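Local coordinates for protein exodeoxyribonuclease III (Neisseria meningitidis, PDB 2JC4) that probably degrades double-stranded DNA from its 3' ends as a magnesium- or manganese-dependent repair exonuclease of the AP/ExoA family, at residues 7-12 with 34-39. Residues are numbered along the deposited sequence; the frame is centred on the assembly and turned at random.
Sequences NVNSLN and ELKLDQ. With MG (magnesium ion), chain B.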
ATOM      1  N   ASN A   7       3.752  -3.506   3.277  1.00 10.39           N
ATOM      2  CA  ASN A   7       3.892  -4.763   2.547  1.00  9.84           C
ATOM      3  C   ASN A   7       4.854  -5.606   3.387  1.00 10.20           C
ATOM      4  O   ASN A   7       6.046  -5.283   3.513  1.00  9.06           O
ATOM      5  CB  ASN A   7       4.449  -4.496   1.123  1.00  9.64           C
ATOM      6  CG  ASN A   7       4.669  -5.760   0.337  1.00  9.27           C
ATOM      7  OD1 ASN A   7       5.008  -6.807   0.902  1.00 11.36           O
ATOM      8  ND2 ASN A   7       4.490  -5.680  -0.981  1.00  9.14           N
ATOM      9  N   VAL A   8       4.306  -6.635   4.027  1.00 10.90           N
ATOM     10  CA  VAL A   8       5.028  -7.407   5.041  1.00 11.64           C
ATOM     11  C   VAL A   8       5.800  -8.584   4.458  1.00 12.17           C
ATOM     12  O   VAL A   8       6.508  -9.259   5.200  1.00 11.79           O
ATOM     13  CB  VAL A   8       4.066  -7.967   6.143  1.00 11.78           C
ATOM     14  CG1 VAL A   8       3.516  -6.859   7.004  1.00  9.79           C
ATOM     15  CG2 VAL A   8       2.907  -8.804   5.529  1.00 12.16           C
ATOM     16  N   ASN A   9       5.629  -8.859   3.156  1.00 12.31           N
ATOM     17  CA  ASN A   9       6.377  -9.954   2.499  1.00 12.64           C
ATOM     18  C   ASN A   9       6.249 -11.292   3.255  1.00 13.27           C
ATOM     19  O   ASN A   9       7.263 -11.927   3.625  1.00 13.63           O
ATOM     20  CB  ASN A   9       7.869  -9.578   2.353  1.00 12.58           C
ATOM     21  CG  ASN A   9       8.636 -10.580   1.530  1.00 14.79           C
ATOM     22  OD1 ASN A   9       8.069 -11.194   0.649  1.00 15.22           O
ATOM     23  ND2 ASN A   9       9.929 -10.743   1.809  1.00 16.20           N
ATOM     24  N   SER A  10       5.000 -11.691   3.468  1.00 12.66           N
ATOM     25  CA  SER A  10       4.532 -12.838   4.288  1.00 12.88           C
ATOM     26  C   SER A  10       4.161 -12.424   5.730  1.00 12.34           C
ATOM     27  O   SER A  10       5.042 -12.052   6.544  1.00 12.93           O
ATOM     28  CB  SER A  10       5.485 -14.049   4.308  1.00 13.22           C
ATOM     29  OG  SER A  10       4.929 -14.975   5.245  1.00 14.37           O
ATOM     30  N   LEU A  11       2.874 -12.504   6.059  1.00 12.38           N
ATOM     31  CA  LEU A  11       2.453 -12.242   7.444  1.00 13.70           C
ATOM     32  C   LEU A  11       2.874 -13.345   8.432  1.00 14.62           C
ATOM     33  O   LEU A  11       3.066 -13.070   9.616  1.00 16.04           O
ATOM     34  CB  LEU A  11       0.940 -12.004   7.534  1.00 12.37           C
ATOM     35  CG  LEU A  11       0.421 -11.560   8.892  1.00 14.71           C
ATOM     36  CD1 LEU A  11       1.153 -10.327   9.405  1.00 12.89           C
ATOM     37  CD2 LEU A  11      -1.094 -11.287   8.813  1.00 15.00           C
ATOM     38  N   ASN A  12       3.022 -14.569   7.948  1.00 16.31           N
ATOM     39  CA  ASN A  12       3.579 -15.654   8.774  1.00 17.38           C
ATOM     40  C   ASN A  12       4.945 -15.228   9.302  1.00 18.09           C
ATOM     41  O   ASN A  12       5.231 -15.321  10.500  1.00 17.78           O
ATOM     42  CB  ASN A  12       3.697 -16.942   7.959  1.00 18.12           C
ATOM     43  CG  ASN A  12       3.417 -18.210   8.796  0.50 20.68           C
ATOM     44  OD1 ASN A  12       3.532 -18.217  10.029  0.50 21.20           O
ATOM     45  ND2 ASN A  12       3.024 -19.282   8.109  0.50 23.02           N
ATOM     46  N   GLU A  34       0.737  -8.530   0.815  1.00 10.67           N
ATOM     47  CA  GLU A  34       1.547  -9.736   0.748  1.00 10.81           C
ATOM     48  C   GLU A  34       1.403 -10.534   2.024  1.00 11.32           C
ATOM     49  O   GLU A  34       2.395 -10.969   2.639  1.00 11.70           O
ATOM     50  CB  GLU A  34       3.012  -9.441   0.390  1.00 12.37           C
ATOM     51  CG  GLU A  34       3.172  -8.983  -1.038  1.00 11.91           C
ATOM     52  CD  GLU A  34       4.609  -9.047  -1.521  1.00 15.24           C
ATOM     53  OE1 GLU A  34       5.401  -9.905  -1.051  1.00 20.17           O
ATOM     54  OE2 GLU A  34       4.948  -8.220  -2.374  1.00 13.73           O
ATOM     55  N   LEU A  35       0.152 -10.771   2.413  1.00 10.56           N
ATOM     56  CA  LEU A  35      -0.082 -11.733   3.511  1.00 11.19           C
ATOM     57  C   LEU A  35       0.581 -13.069   3.188  1.00 12.08           C
ATOM     58  O   LEU A  35       1.200 -13.685   4.062  1.00 12.68           O
ATOM     59  CB  LEU A  35      -1.566 -11.977   3.716  1.00 12.01           C
ATOM     60  CG  LEU A  35      -2.422 -10.761   3.981  1.00  9.87           C
ATOM     61  CD1 LEU A  35      -3.854 -11.303   4.167  1.00 10.66           C
ATOM     62  CD2 LEU A  35      -1.946  -9.995   5.239  1.00 11.42           C
ATOM     63  N   LYS A  36       0.469 -13.502   1.925  1.00 12.15           N
ATOM     64  CA  LYS A  36       0.975 -14.820   1.504  1.00 12.76           C
ATOM     65  C   LYS A  36       0.437 -15.948   2.382  1.00 13.36           C
ATOM     66  O   LYS A  36       1.158 -16.873   2.762  1.00 13.23           O
ATOM     67  CB  LYS A  36       2.501 -14.829   1.480  1.00 12.48           C
ATOM     68  CG  LYS A  36       3.113 -13.934   0.399  1.00 13.61           C
ATOM     69  CD  LYS A  36       4.647 -14.123   0.381  1.00 16.37           C
ATOM     70  CE  LYS A  36       5.354 -13.165  -0.551  1.00 18.26           C
ATOM     71  NZ  LYS A  36       6.795 -13.485  -0.587  1.00 17.94           N
ATOM     72  N   LEU A  37      -0.856 -15.865   2.686  1.00 14.26           N
ATOM     73  CA  LEU A  37      -1.510 -16.823   3.565  1.00 15.81           C
ATOM     74  C   LEU A  37      -2.885 -16.992   3.032  1.00 15.79           C
ATOM     75  O   LEU A  37      -3.560 -16.003   2.724  1.00 16.16           O
ATOM     76  CB  LEU A  37      -1.621 -16.246   4.990  1.00 16.22           C
ATOM     77  CG  LEU A  37      -0.416 -16.293   5.903  1.00 18.94           C
ATOM     78  CD1 LEU A  37      -0.731 -15.545   7.171  1.00 17.40           C
ATOM     79  CD2 LEU A  37       0.009 -17.714   6.189  1.00 20.07           C
ATOM     80  N   ASP A  38      -3.331 -18.234   2.948  1.00 16.65           N
ATOM     81  CA  ASP A  38      -4.723 -18.508   2.581  1.00 16.74           C
ATOM     82  C   ASP A  38      -5.709 -17.892   3.573  1.00 16.32           C
ATOM     83  O   ASP A  38      -5.370 -17.638   4.728  1.00 16.25           O
ATOM     84  CB  ASP A  38      -4.955 -20.021   2.480  1.00 17.16           C
ATOM     85  CG  ASP A  38      -6.157 -20.369   1.604  1.00 19.81           C
ATOM     86  OD1 ASP A  38      -6.711 -19.452   0.922  1.00 18.68           O
ATOM     87  OD2 ASP A  38      -6.552 -21.566   1.616  1.00 21.63           O
ATOM     88  N   GLN A  39      -6.939 -17.684   3.123  1.00 15.87           N
ATOM     89  CA  GLN A  39      -7.967 -17.038   3.950  1.00 16.66           C
ATOM     90  C   GLN A  39      -7.994 -17.616   5.371  1.00 16.98           C
ATOM     91  O   GLN A  39      -7.921 -16.872   6.345  1.00 18.65           O
ATOM     92  CB  GLN A  39      -9.350 -17.193   3.294  1.00 16.11           C
ATOM     93  CG  GLN A  39     -10.442 -16.324   3.982  1.00 16.75           C
ATOM     94  CD  GLN A  39     -10.283 -14.841   3.682  1.00 16.47           C
ATOM     95  OE1 GLN A  39      -9.598 -14.450   2.713  1.00 19.27           O
ATOM     96  NE2 GLN A  39     -10.936 -14.005   4.479  1.00 14.99           N
TER
HETATM   97 MG    MG B1256       7.712  -9.916  -1.493  1.00 17.57          MG
HETATM   98  O   HOH W   1       7.532  -7.959  -0.437  1.00 14.19           O
HETATM   99  O   HOH W   2       8.235 -13.804   1.975  1.00 33.72           O
HETATM  100  O   HOH W   3       3.550 -17.360   3.722  1.00 43.24           O
HETATM  101  O   HOH W   4       7.275  -8.661  -3.238  1.00 14.72           O
HETATM  102  O   HOH W   5       7.515 -11.745  -2.700  1.00 23.43           O
HETATM  103  O   HOH W   6       9.888  -9.687  -1.806  1.00 19.38           O
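S10 N donates to E34 O (2.8 Å) and L11 N to L35 O, two successive backbone bonds that tie the loop after strand 2-7, with the first turn of helix 11-23, to the loop leaving the parallel strand 29-33. Here the metal site of the DNase I-like exonuclease/endonuclease fold shows how loops at the ends of neighbouring parallel strands each supply one side chain to a shared metal. N9 OD1 and E34 OE1 both bind the magnesium ion, at 2.5 and 2.4 Å, and four waters bring its ligands to six. The other carboxylate oxygen, E34 OE2, takes a nearly straight bond from N7 ND2 (N-H...O 170°), the donor standing above the carboxylate plane and the two flat groups turned 71° apart; ND2 also pairs with D146, predicted to be catalytic. N7, whose CG stands anti to its backbone N (chi1 178°), also accepts from N9 N through OD1, closing an Asx turn that ties it to the backbone of the metal ligand N9. Water 4, a ligand of the ion, donates to E34 OE2, so the second carboxylate oxygen is joined to the metal through its first shell. K36 runs extended past S10, its CD 4.0 Å from S10 CB, and its NZ donates to N9 OD1, the same oxygen that binds the metal. Farther out, L11 and L35 lie side by side, and L37 lays CD1 3.9 Å from L11 CB.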